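Local coordinates for uncharacterized conserved protein (Thermotoga maritima, PDB 2ZBV), which binds adenosine at a subunit interface and probably acts on S-adenosyl-L-methionine, like other members of the SAM hydrolase and SAM-dependent halogenase family, at residues I176-T179 / F180-S184; A217-F220 / G221-D224; H231-S234 / A235-E239; L244-A247 / S248-L251. All coordinates share one frame; numbering follows the deposited sequence.

Contact 1. Residues I176-T179 / F180-S184. With ADN (adenosine), chain F.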
loop_
_atom_site.group_PDB
_atom_site.type_symbol
_atom_site.label_atom_id
_atom_site.label_comp_id
_atom_site.label_asym_id
_atom_site.label_seq_id
_atom_site.Cartn_x
_atom_site.Cartn_y
_atom_site.Cartn_z
ATOM N N ILE A 176 -4.479 19.429 -3.139
ATOM C CA ILE A 176 -4.632 17.987 -2.997
ATOM C C ILE A 176 -6.076 17.550 -2.805
ATOM O O ILE A 176 -6.823 18.174 -2.051
ATOM C CB ILE A 176 -3.863 17.471 -1.761
ATOM C CG1 ILE A 176 -2.380 17.832 -1.867
ATOM C CG2 ILE A 176 -4.062 15.959 -1.614
ATOM C CD1 ILE A 176 -1.605 17.573 -0.597
ATOM N N VAL A 177 -6.459 16.483 -3.499
ATOM C CA VAL A 177 -7.789 15.890 -3.345
ATOM C C VAL A 177 -7.458 14.540 -2.710
ATOM O O VAL A 177 -6.757 13.729 -3.327
ATOM C CB VAL A 177 -8.490 15.648 -4.707
ATOM C CG1 VAL A 177 -9.764 14.819 -4.502
ATOM C CG2 VAL A 177 -8.845 16.984 -5.366
ATOM N N ASP A 178 -7.924 14.296 -1.484
ATOM C CA ASP A 178 -7.606 13.026 -0.827
ATOM C C ASP A 178 -8.551 11.870 -1.140
ATOM O O ASP A 178 -9.434 11.979 -1.991
ATOM C CB ASP A 178 -7.487 13.204 0.698
ATOM C CG ASP A 178 -8.809 13.528 1.370
ATOM O OD1 ASP A 178 -9.878 13.221 0.803
ATOM O OD2 ASP A 178 -8.775 14.080 2.491
ATOM N N THR A 179 -8.350 10.758 -0.440
ATOM C CA THR A 179 -9.148 9.551 -0.635
ATOM C C THR A 179 -10.648 9.761 -0.466
ATOM O O THR A 179 -11.461 9.115 -1.133
ATOM C CB THR A 179 -8.699 8.446 0.339
ATOM O OG1 THR A 179 -7.318 8.134 0.103
ATOM C CG2 THR A 179 -9.543 7.197 0.153
ATOM N N PHE A 180 -11.011 10.670 0.428
ATOM C CA PHE A 180 -12.409 10.965 0.705
ATOM C C PHE A 180 -13.028 11.956 -0.272
ATOM O O PHE A 180 -14.248 12.131 -0.308
ATOM C CB PHE A 180 -12.519 11.504 2.129
ATOM C CG PHE A 180 -11.934 10.581 3.154
ATOM C CD1 PHE A 180 -12.643 9.464 3.584
ATOM C CD2 PHE A 180 -10.648 10.792 3.645
ATOM C CE1 PHE A 180 -12.079 8.562 4.491
ATOM C CE2 PHE A 180 -10.076 9.894 4.551
ATOM C CZ PHE A 180 -10.799 8.777 4.971
ATOM N N GLY A 181 -12.188 12.607 -1.065
ATOM C CA GLY A 181 -12.702 13.583 -2.004
ATOM C C GLY A 181 -12.616 14.967 -1.386
ATOM O O GLY A 181 -13.125 15.944 -1.935
ATOM N N ASN A 182 -11.980 15.046 -0.224
ATOM C CA ASN A 182 -11.817 16.327 0.435
ATOM C C ASN A 182 -10.898 17.147 -0.460
ATOM O O ASN A 182 -9.939 16.619 -1.030
ATOM C CB ASN A 182 -11.213 16.143 1.826
ATOM C CG ASN A 182 -12.147 15.393 2.764
ATOM O OD1 ASN A 182 -13.368 15.569 2.711
ATOM N ND2 ASN A 182 -11.579 14.567 3.640
ATOM N N VAL A 183 -11.209 18.431 -0.588
ATOM C CA VAL A 183 -10.453 19.337 -1.444
ATOM C C VAL A 183 -9.586 20.302 -0.634
ATOM O O VAL A 183 -10.080 21.300 -0.121
ATOM C CB VAL A 183 -11.427 20.148 -2.339
ATOM C CG1 VAL A 183 -10.672 21.178 -3.169
ATOM C CG2 VAL A 183 -12.196 19.197 -3.249
ATOM N N SER A 184 -8.298 20.002 -0.512
ATOM C CA SER A 184 -7.411 20.884 0.236
ATOM C C SER A 184 -6.724 21.883 -0.692
ATOM O O SER A 184 -6.163 21.505 -1.721
ATOM C CB SER A 184 -6.354 20.090 0.991
ATOM O OG SER A 184 -5.546 20.978 1.741
HETATM O "O5'" ADN F . -9.591 11.778 11.031
HETATM C "C5'" ADN F . -9.625 10.681 10.128
HETATM C "C4'" ADN F . -11.081 10.312 9.873
HETATM O "O4'" ADN F . -11.801 11.407 9.253
HETATM C "C3'" ADN F . -11.224 9.110 8.915
HETATM O "O3'" ADN F . -11.288 7.899 9.649
HETATM C "C2'" ADN F . -12.513 9.434 8.107
HETATM O "O2'" ADN F . -13.531 8.433 8.298
HETATM C "C1'" ADN F . -12.959 10.816 8.604
HETATM N N9 ADN F . -13.374 11.661 7.474
HETATM C C8 ADN F . -12.559 12.139 6.476
HETATM N N7 ADN F . -13.248 12.847 5.635
HETATM C C5 ADN F . -14.541 12.877 6.026
HETATM C C6 ADN F . -15.735 13.475 5.517
HETATM N N6 ADN F . -15.703 14.224 4.362
HETATM N N1 ADN F . -16.893 13.291 6.190
HETATM C C2 ADN F . -16.940 12.565 7.315
HETATM N N3 ADN F . -15.845 11.989 7.821
HETATM C C4 ADN F . -14.643 12.118 7.217
#
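Asp-178 turns its carboxylate back toward Asn-182 because its CG stands between the backbone N and the carbonyl carbon (chi1 68°). Asn-182 holds CG anti to its own carbonyl carbon (chi1 -66°), which brings its amide up to that carboxylate. The two planes are 68° apart. Asn-182 ND2 donates to the syn lone pair of Asp-178 OD2 over 3.1 Å. Tyr-14 of the second subunit also bonds to OD2. The other oxygen, Asp-178 OD1, serves the type I turn that ends at Gly-181. It is met from above the carboxylate plane by Asn-182 N at 3.0 Å, and takes weak bonds from Phe-180 N and Gly-181 N. The amide of Asn-182 in turn reads the adenine edge. Asn-182 ND2 gives a nearly straight bond to adenosine N7 (3.1 Å), and Asn-182 OD1 accepts from adenosine N6 (3.2 Å). Adenosine C8 lies over the centre of one face of the Phe-180 ring. Replacing Asp-178 with an alanine would probably leave the Asn-182 amide freer to turn away from the base and the turn without its side-chain acceptor. The turn closes the hairpin of strands 169-177 and 183-185, where Ile-176 and Ser-184 form a hydrogen-bonded pair. Ile-176 packs on helix 43-54, Val-183 touches helix 247-251, and Asn-182 and Ser-184 lie against strand 237-242.

Contact 2. Residues A217-F220 / G221-D224. With ADN (adenosine), chain F.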
loop_
_atom_site.group_PDB
_atom_site.type_symbol
_atom_site.label_atom_id
_atom_site.label_comp_id
_atom_site.label_asym_id
_atom_site.label_seq_id
_atom_site.Cartn_x
_atom_site.Cartn_y
_atom_site.Cartn_z
ATOM N N ALA A 217 -16.749 25.388 9.468
ATOM C CA ALA A 217 -16.875 24.508 10.620
ATOM C C ALA A 217 -15.569 23.857 11.041
ATOM O O ALA A 217 -14.583 23.885 10.313
ATOM C CB ALA A 217 -17.920 23.430 10.330
ATOM N N LYS A 218 -15.582 23.271 12.232
ATOM C CA LYS A 218 -14.415 22.600 12.781
ATOM C C LYS A 218 -14.368 21.137 12.357
ATOM O O LYS A 218 -13.328 20.643 11.916
ATOM C CB LYS A 218 -14.437 22.673 14.308
ATOM C CG LYS A 218 -14.326 24.075 14.879
ATOM C CD LYS A 218 -14.398 24.035 16.399
ATOM C CE LYS A 218 -14.274 25.424 17.007
ATOM N NZ LYS A 218 -14.428 25.375 18.492
ATOM N N ALA A 219 -15.501 20.451 12.487
ATOM C CA ALA A 219 -15.583 19.032 12.153
ATOM C C ALA A 219 -16.616 18.728 11.072
ATOM O O ALA A 219 -17.598 19.456 10.914
ATOM C CB ALA A 219 -15.902 18.226 13.416
ATOM N N PHE A 220 -16.391 17.641 10.340
ATOM C CA PHE A 220 -17.297 17.231 9.269
ATOM C C PHE A 220 -18.720 17.086 9.811
ATOM O O PHE A 220 -19.694 17.519 9.178
ATOM C CB PHE A 220 -16.850 15.886 8.681
ATOM C CG PHE A 220 -15.412 15.860 8.245
ATOM C CD1 PHE A 220 -14.995 16.565 7.117
ATOM C CD2 PHE A 220 -14.466 15.131 8.972
ATOM C CE1 PHE A 220 -13.659 16.547 6.713
ATOM C CE2 PHE A 220 -13.131 15.105 8.578
ATOM C CZ PHE A 220 -12.725 15.817 7.444
ATOM N N GLY A 221 -18.829 16.483 10.991
ATOM C CA GLY A 221 -20.129 16.262 11.596
ATOM C C GLY A 221 -20.833 17.505 12.112
ATOM O O GLY A 221 -21.912 17.396 12.692
ATOM N N ASP A 222 -20.236 18.678 11.913
ATOM C CA ASP A 222 -20.852 19.920 12.380
ATOM C C ASP A 222 -21.928 20.423 11.429
ATOM O O ASP A 222 -22.604 21.416 11.709
ATOM C CB ASP A 222 -19.799 21.007 12.589
ATOM C CG ASP A 222 -18.894 20.709 13.762
ATOM O OD1 ASP A 222 -19.332 19.969 14.670
ATOM O OD2 ASP A 222 -17.756 21.219 13.784
ATOM N N VAL A 223 -22.071 19.743 10.297
ATOM C CA VAL A 223 -23.090 20.092 9.322
ATOM C C VAL A 223 -23.843 18.806 9.046
ATOM O O VAL A 223 -23.380 17.722 9.410
ATOM C CB VAL A 223 -22.482 20.646 8.008
ATOM C CG1 VAL A 223 -21.691 21.914 8.303
ATOM C CG2 VAL A 223 -21.595 19.596 7.341
ATOM N N ASP A 224 -25.009 18.909 8.424
ATOM C CA ASP A 224 -25.773 17.707 8.138
ATOM C C ASP A 224 -25.073 16.870 7.078
ATOM O O ASP A 224 -24.230 17.371 6.329
ATOM C CB ASP A 224 -27.186 18.068 7.680
ATOM C CG ASP A 224 -27.942 18.860 8.726
ATOM O OD1 ASP A 224 -27.858 18.494 9.921
ATOM O OD2 ASP A 224 -28.621 19.838 8.362
HETATM O "O5'" ADN F . -9.591 11.778 11.031
HETATM C "C5'" ADN F . -9.625 10.681 10.128
HETATM C "C4'" ADN F . -11.081 10.312 9.873
HETATM O "O4'" ADN F . -11.801 11.407 9.253
HETATM C "C3'" ADN F . -11.224 9.110 8.915
HETATM O "O3'" ADN F . -11.288 7.899 9.649
HETATM C "C2'" ADN F . -12.513 9.434 8.107
HETATM O "O2'" ADN F . -13.531 8.433 8.298
HETATM C "C1'" ADN F . -12.959 10.816 8.604
HETATM N N9 ADN F . -13.374 11.661 7.474
HETATM C C8 ADN F . -12.559 12.139 6.476
HETATM N N7 ADN F . -13.248 12.847 5.635
HETATM C C5 ADN F . -14.541 12.877 6.026
HETATM C C6 ADN F . -15.735 13.475 5.517
HETATM N N6 ADN F . -15.703 14.224 4.362
HETATM N N1 ADN F . -16.893 13.291 6.190
HETATM C C2 ADN F . -16.940 12.565 7.315
HETATM N N3 ADN F . -15.845 11.989 7.821
HETATM C C4 ADN F . -14.643 12.118 7.217
HETATM O O HOH W 1 -17.921 24.222 14.029
#
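The adenosine pocket has one wall in the loop between strands 210-216 and 228-232, where Ala-219 and Asp-222 close a short 3-10 turn. Asp-222 N donates to Ala-219 O at 2.9 Å. The side chain answers in the other direction: Asp-222 OD2 accepts from Ala-219 N at 2.7 Å, met from above the carboxylate plane. A water joins the same oxygen to Lys-218 N, donating to Asp-222 OD2 (3.0 Å) and accepting from the backbone N of Lys-218 (3.1 Å). The CB of Ala-217 packs on the CB of Asp-222. Within this turn Phe-220 sends its ring toward the ligand, with CG anti to the carbonyl carbon (chi1 -53°). One ring face lies against the adenine, with adenosine C5 over the ring centre and Phe-220 CD2 3.5 Å from adenosine C4. The ring also meets His-231 edge-to-face and packs on Thr-125 of the second subunit. With an alanine in place of Phe-220, the adenine would probably lose the flat surface on this face and His-231 its aromatic partner. The chemistry is thus divided: Asp-222 holds the turn through polar bonds, while Phe-220 contributes nonpolar contact with the flat base.

Contact 3. Residues H231-S234 / A235-E239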
loop_
_atom_site.group_PDB
_atom_site.type_symbol
_atom_site.label_atom_id
_atom_site.label_comp_id
_atom_site.label_asym_id
_atom_site.label_seq_id
_atom_site.Cartn_x
_atom_site.Cartn_y
_atom_site.Cartn_z
ATOM N N HIS A 231 -13.030 24.157 6.324
ATOM C CA HIS A 231 -12.351 23.984 7.596
ATOM C C HIS A 231 -10.842 23.908 7.401
ATOM O O HIS A 231 -10.347 23.884 6.267
ATOM C CB HIS A 231 -12.846 22.700 8.268
ATOM C CG HIS A 231 -12.399 21.451 7.572
ATOM N ND1 HIS A 231 -11.551 20.536 8.157
ATOM C CD2 HIS A 231 -12.650 20.987 6.325
ATOM C CE1 HIS A 231 -11.300 19.561 7.303
ATOM N NE2 HIS A 231 -11.954 19.809 6.183
ATOM N N PRO A 232 -10.086 23.903 8.508
ATOM C CA PRO A 232 -8.629 23.818 8.371
ATOM C C PRO A 232 -8.249 22.337 8.385
ATOM O O PRO A 232 -8.633 21.627 9.310
ATOM C CB PRO A 232 -8.127 24.555 9.605
ATOM C CG PRO A 232 -9.161 24.201 10.646
ATOM C CD PRO A 232 -10.471 24.300 9.878
ATOM N N ASP A 233 -7.526 21.865 7.370
ATOM C CA ASP A 233 -7.138 20.457 7.347
ATOM C C ASP A 233 -6.057 20.198 8.400
ATOM O O ASP A 233 -5.682 21.103 9.141
ATOM C CB ASP A 233 -6.671 20.006 5.948
ATOM C CG ASP A 233 -5.378 20.672 5.493
ATOM O OD1 ASP A 233 -4.625 21.191 6.340
ATOM O OD2 ASP A 233 -5.110 20.654 4.268
ATOM N N SER A 234 -5.567 18.967 8.469
ATOM C CA SER A 234 -4.571 18.599 9.469
ATOM C C SER A 234 -3.214 19.292 9.358
ATOM O O SER A 234 -2.414 19.225 10.286
ATOM C CB SER A 234 -4.372 17.079 9.465
ATOM O OG SER A 234 -3.892 16.622 8.215
ATOM N N ALA A 235 -2.952 19.953 8.235
ATOM C CA ALA A 235 -1.681 20.643 8.052
ATOM C C ALA A 235 -1.825 22.164 8.136
ATOM O O ALA A 235 -0.882 22.902 7.845
ATOM C CB ALA A 235 -1.062 20.252 6.714
ATOM N N GLY A 236 -3.008 22.629 8.525
ATOM C CA GLY A 236 -3.229 24.061 8.649
ATOM C C GLY A 236 -3.725 24.771 7.402
ATOM O O GLY A 236 -3.743 26.002 7.359
ATOM N N PHE A 237 -4.133 24.012 6.388
ATOM C CA PHE A 237 -4.628 24.604 5.148
ATOM C C PHE A 237 -6.150 24.586 5.039
ATOM O O PHE A 237 -6.823 23.716 5.601
ATOM C CB PHE A 237 -4.028 23.876 3.946
ATOM C CG PHE A 237 -2.586 24.219 3.695
ATOM C CD1 PHE A 237 -2.243 25.401 3.043
ATOM C CD2 PHE A 237 -1.570 23.377 4.138
ATOM C CE1 PHE A 237 -0.902 25.742 2.837
ATOM C CE2 PHE A 237 -0.226 23.706 3.940
ATOM C CZ PHE A 237 0.110 24.891 3.288
ATOM N N LEU A 238 -6.688 25.555 4.309
ATOM C CA LEU A 238 -8.125 25.638 4.122
ATOM C C LEU A 238 -8.544 24.495 3.210
ATOM O O LEU A 238 -8.019 24.340 2.102
ATOM C CB LEU A 238 -8.514 26.983 3.498
ATOM C CG LEU A 238 -10.026 27.201 3.348
ATOM C CD1 LEU A 238 -10.336 28.692 3.379
ATOM C CD2 LEU A 238 -10.520 26.560 2.058
ATOM N N GLU A 239 -9.485 23.694 3.692
ATOM C CA GLU A 239 -9.988 22.551 2.943
ATOM C C GLU A 239 -11.507 22.616 2.817
ATOM O O GLU A 239 -12.200 23.119 3.709
ATOM C CB GLU A 239 -9.580 21.255 3.658
ATOM C CG GLU A 239 -10.088 19.962 3.018
ATOM C CD GLU A 239 -9.559 18.724 3.738
ATOM O OE1 GLU A 239 -10.062 18.397 4.834
ATOM O OE2 GLU A 239 -8.626 18.086 3.212
#
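His-231 and Glu-239 pair across a tight hairpin, both by backbone and by side chain. Their main chains exchange two bonds: His-231 N gives to Glu-239 O at 2.9 Å, and Glu-239 N gives to His-231 O at 2.7 Å. Their side chains lie side by side and point the same way, with ring and carboxylate planes 50° apart. Glu-239 OE1 sits at the edge of the His-231 ring, 2.7 Å from NE2. That bond is weak, since the N-H points well off the oxygen.

Asp-233 governs the turn. Its CG lies between the backbone N and the carbonyl carbon (chi1 66°), which places OD1 over the bend. Ala-235 N reaches Asp-233 OD1 at 2.8 Å, forming an Asx turn, and Phe-237 N reaches it at 2.9 Å. The two donors come from opposite faces of the carboxylate, so one oxygen is gripped on both sides. Asp-233 N donates to Phe-237 O at 2.7 Å, and Asp-233 O accepts from Gly-236 N at 3.1 Å, closing a type I turn. The remaining oxygen, OD2, is bonded by Ser-184 OG, and Arg-52 adds a long, weak ion pair. Arg-129 of the second subunit bonds to Ser-234 O.

The hairpin joins strands 228-232 and 237-242. Pro-232 and Leu-238 form a non-hydrogen-bonded pair, and both side chains pack on helix 189-192. Phe-237 and Glu-239 touch strand 183-185. Phe-237 also packs on helix 43-54, where Arg-52 makes a cation-pi contact with its ring.

Contact 4. Residues L244-A247 / S248-L251. With ADN (adenosine), chain F.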
loop_
_atom_site.group_PDB
_atom_site.type_symbol
_atom_site.label_atom_id
_atom_site.label_comp_id
_atom_site.label_asym_id
_atom_site.label_seq_id
_atom_site.Cartn_x
_atom_site.Cartn_y
_atom_site.Cartn_z
ATOM N N LEU A 244 -19.553 13.285 5.022
ATOM C CA LEU A 244 -19.908 11.938 4.584
ATOM C C LEU A 244 -20.131 11.891 3.077
ATOM O O LEU A 244 -20.895 11.065 2.574
ATOM C CB LEU A 244 -21.157 11.447 5.328
ATOM C CG LEU A 244 -20.918 11.061 6.798
ATOM C CD1 LEU A 244 -22.242 10.924 7.556
ATOM C CD2 LEU A 244 -20.132 9.762 6.844
ATOM N N GLY A 245 -19.445 12.780 2.362
ATOM C CA GLY A 245 -19.556 12.836 0.915
ATOM C C GLY A 245 -18.231 13.193 0.262
ATOM O O GLY A 245 -17.198 13.259 0.939
ATOM N N ASP A 246 -18.272 13.448 -1.047
ATOM C CA ASP A 246 -17.089 13.770 -1.844
ATOM C C ASP A 246 -17.139 15.194 -2.403
ATOM O O ASP A 246 -17.845 15.457 -3.377
ATOM C CB ASP A 246 -16.985 12.778 -3.007
ATOM C CG ASP A 246 -15.691 12.918 -3.799
ATOM O OD1 ASP A 246 -15.202 14.052 -3.992
ATOM O OD2 ASP A 246 -15.166 11.879 -4.247
ATOM N N ALA A 247 -16.367 16.097 -1.807
ATOM C CA ALA A 247 -16.334 17.489 -2.243
ATOM C C ALA A 247 -15.790 17.684 -3.661
ATOM O O ALA A 247 -16.252 18.564 -4.388
ATOM C CB ALA A 247 -15.520 18.326 -1.255
ATOM N N SER A 248 -14.807 16.883 -4.060
ATOM C CA SER A 248 -14.252 17.037 -5.400
ATOM C C SER A 248 -15.330 16.761 -6.448
ATOM O O SER A 248 -15.332 17.376 -7.517
ATOM C CB SER A 248 -13.048 16.106 -5.611
ATOM O OG SER A 248 -13.432 14.747 -5.590
ATOM N N GLN A 249 -16.250 15.849 -6.133
ATOM C CA GLN A 249 -17.341 15.513 -7.050
ATOM C C GLN A 249 -18.415 16.599 -7.046
ATOM O O GLN A 249 -18.896 17.010 -8.097
ATOM C CB GLN A 249 -17.985 14.173 -6.670
ATOM C CG GLN A 249 -17.106 12.949 -6.910
ATOM C CD GLN A 249 -17.825 11.646 -6.582
ATOM O OE1 GLN A 249 -18.887 11.353 -7.134
ATOM N NE2 GLN A 249 -17.246 10.858 -5.679
ATOM N N VAL A 250 -18.788 17.056 -5.857
ATOM C CA VAL A 250 -19.803 18.096 -5.719
ATOM C C VAL A 250 -19.372 19.400 -6.387
ATOM O O VAL A 250 -20.151 20.029 -7.104
ATOM C CB VAL A 250 -20.110 18.364 -4.229
ATOM C CG1 VAL A 250 -20.975 19.611 -4.079
ATOM C CG2 VAL A 250 -20.817 17.153 -3.632
ATOM N N LEU A 251 -18.128 19.796 -6.149
ATOM C CA LEU A 251 -17.586 21.021 -6.719
ATOM C C LEU A 251 -17.153 20.789 -8.160
ATOM O O LEU A 251 -17.038 21.733 -8.944
ATOM C CB LEU A 251 -16.382 21.492 -5.899
ATOM C CG LEU A 251 -16.626 21.765 -4.410
ATOM C CD1 LEU A 251 -15.305 22.119 -3.740
ATOM C CD2 LEU A 251 -17.631 22.900 -4.244
HETATM O "O5'" ADN F . -9.591 11.778 11.031
HETATM C "C5'" ADN F . -9.625 10.681 10.128
HETATM C "C4'" ADN F . -11.081 10.312 9.873
HETATM O "O4'" ADN F . -11.801 11.407 9.253
HETATM C "C3'" ADN F . -11.224 9.110 8.915
HETATM O "O3'" ADN F . -11.288 7.899 9.649
HETATM C "C2'" ADN F . -12.513 9.434 8.107
HETATM O "O2'" ADN F . -13.531 8.433 8.298
HETATM C "C1'" ADN F . -12.959 10.816 8.604
HETATM N N9 ADN F . -13.374 11.661 7.474
HETATM C C8 ADN F . -12.559 12.139 6.476
HETATM N N7 ADN F . -13.248 12.847 5.635
HETATM C C5 ADN F . -14.541 12.877 6.026
HETATM C C6 ADN F . -15.735 13.475 5.517
HETATM N N6 ADN F . -15.703 14.224 4.362
HETATM N N1 ADN F . -16.893 13.291 6.190
HETATM C C2 ADN F . -16.940 12.565 7.315
HETATM N N3 ADN F . -15.845 11.989 7.821
HETATM C C4 ADN F . -14.643 12.118 7.217
#
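Asp-246 and Gln-249 cross at about a right angle at the start of a helix, with carboxylate and amide planes 72° apart. Gln-249 NE2 donates to Asp-246 OD2 over 2.7 Å. The oxygen lies close to the amide plane of Gln-249, yet the amide N stands above the carboxylate plane. The amide thus comes in by its N-H edge, over the face of the carboxylate. Gln-249 runs extended beyond CG, and its last torsion (chi3 57°) turns the amide so that NE2 faces Asp-246 OD2. CG of Gln-249 also rests 3.4 Å from CG of Asp-246.

The carboxylate itself is set by a first torsion that places CG anti to the backbone N (chi1 -173°). Its second oxygen, OD1, turns to the helix end. Asp-246 OD1 accepts from Gln-249 N at 3.0 Å, again from above the carboxylate plane. Ser-248 OG approaches OD1 as well, in a contact so short that its exact length is doubtful. Behind these side chains the helix begins its regular bonding. Val-250 N reaches Asp-246 O at 3.1 Å, and Leu-251 N reaches Ala-247 O at 2.9 Å. A negative group at this end would be expected to suit the helix dipole.

Just before the cap, Leu-244 N donates to adenosine N1 at 2.9 Å. Leu-244 also packs on Phe-41 of the second subunit. The arrangement is an N-cap: Asp-246 accepts the backbone N-H of the residue three places on. It marks the step from the adenine-binding loop that follows strand 237-242 into helix 247-251.

The four contacts follow one another in series; none nests in or crosses another. Contact 1 closes the turn between strands 169-177 and 183-185. Contact 2 closes a turn in the loop after strand 210-216. Contact 3 closes the hairpin of strands 228-232 and 237-242, and contact 4 starts helix 247-251 just after it. In space they gather within the C-terminal domain. Contacts 1 and 3 meet where strands 183-185 and 237-242 are neighbours. Contact 4 touches contact 1 through Gly-181 O and Ser-248 N, probably hydrogen-bonded. Contacts 1, 2 and 4 surround one adenine, while contact 3 backs the pocket. All four touch the second subunit.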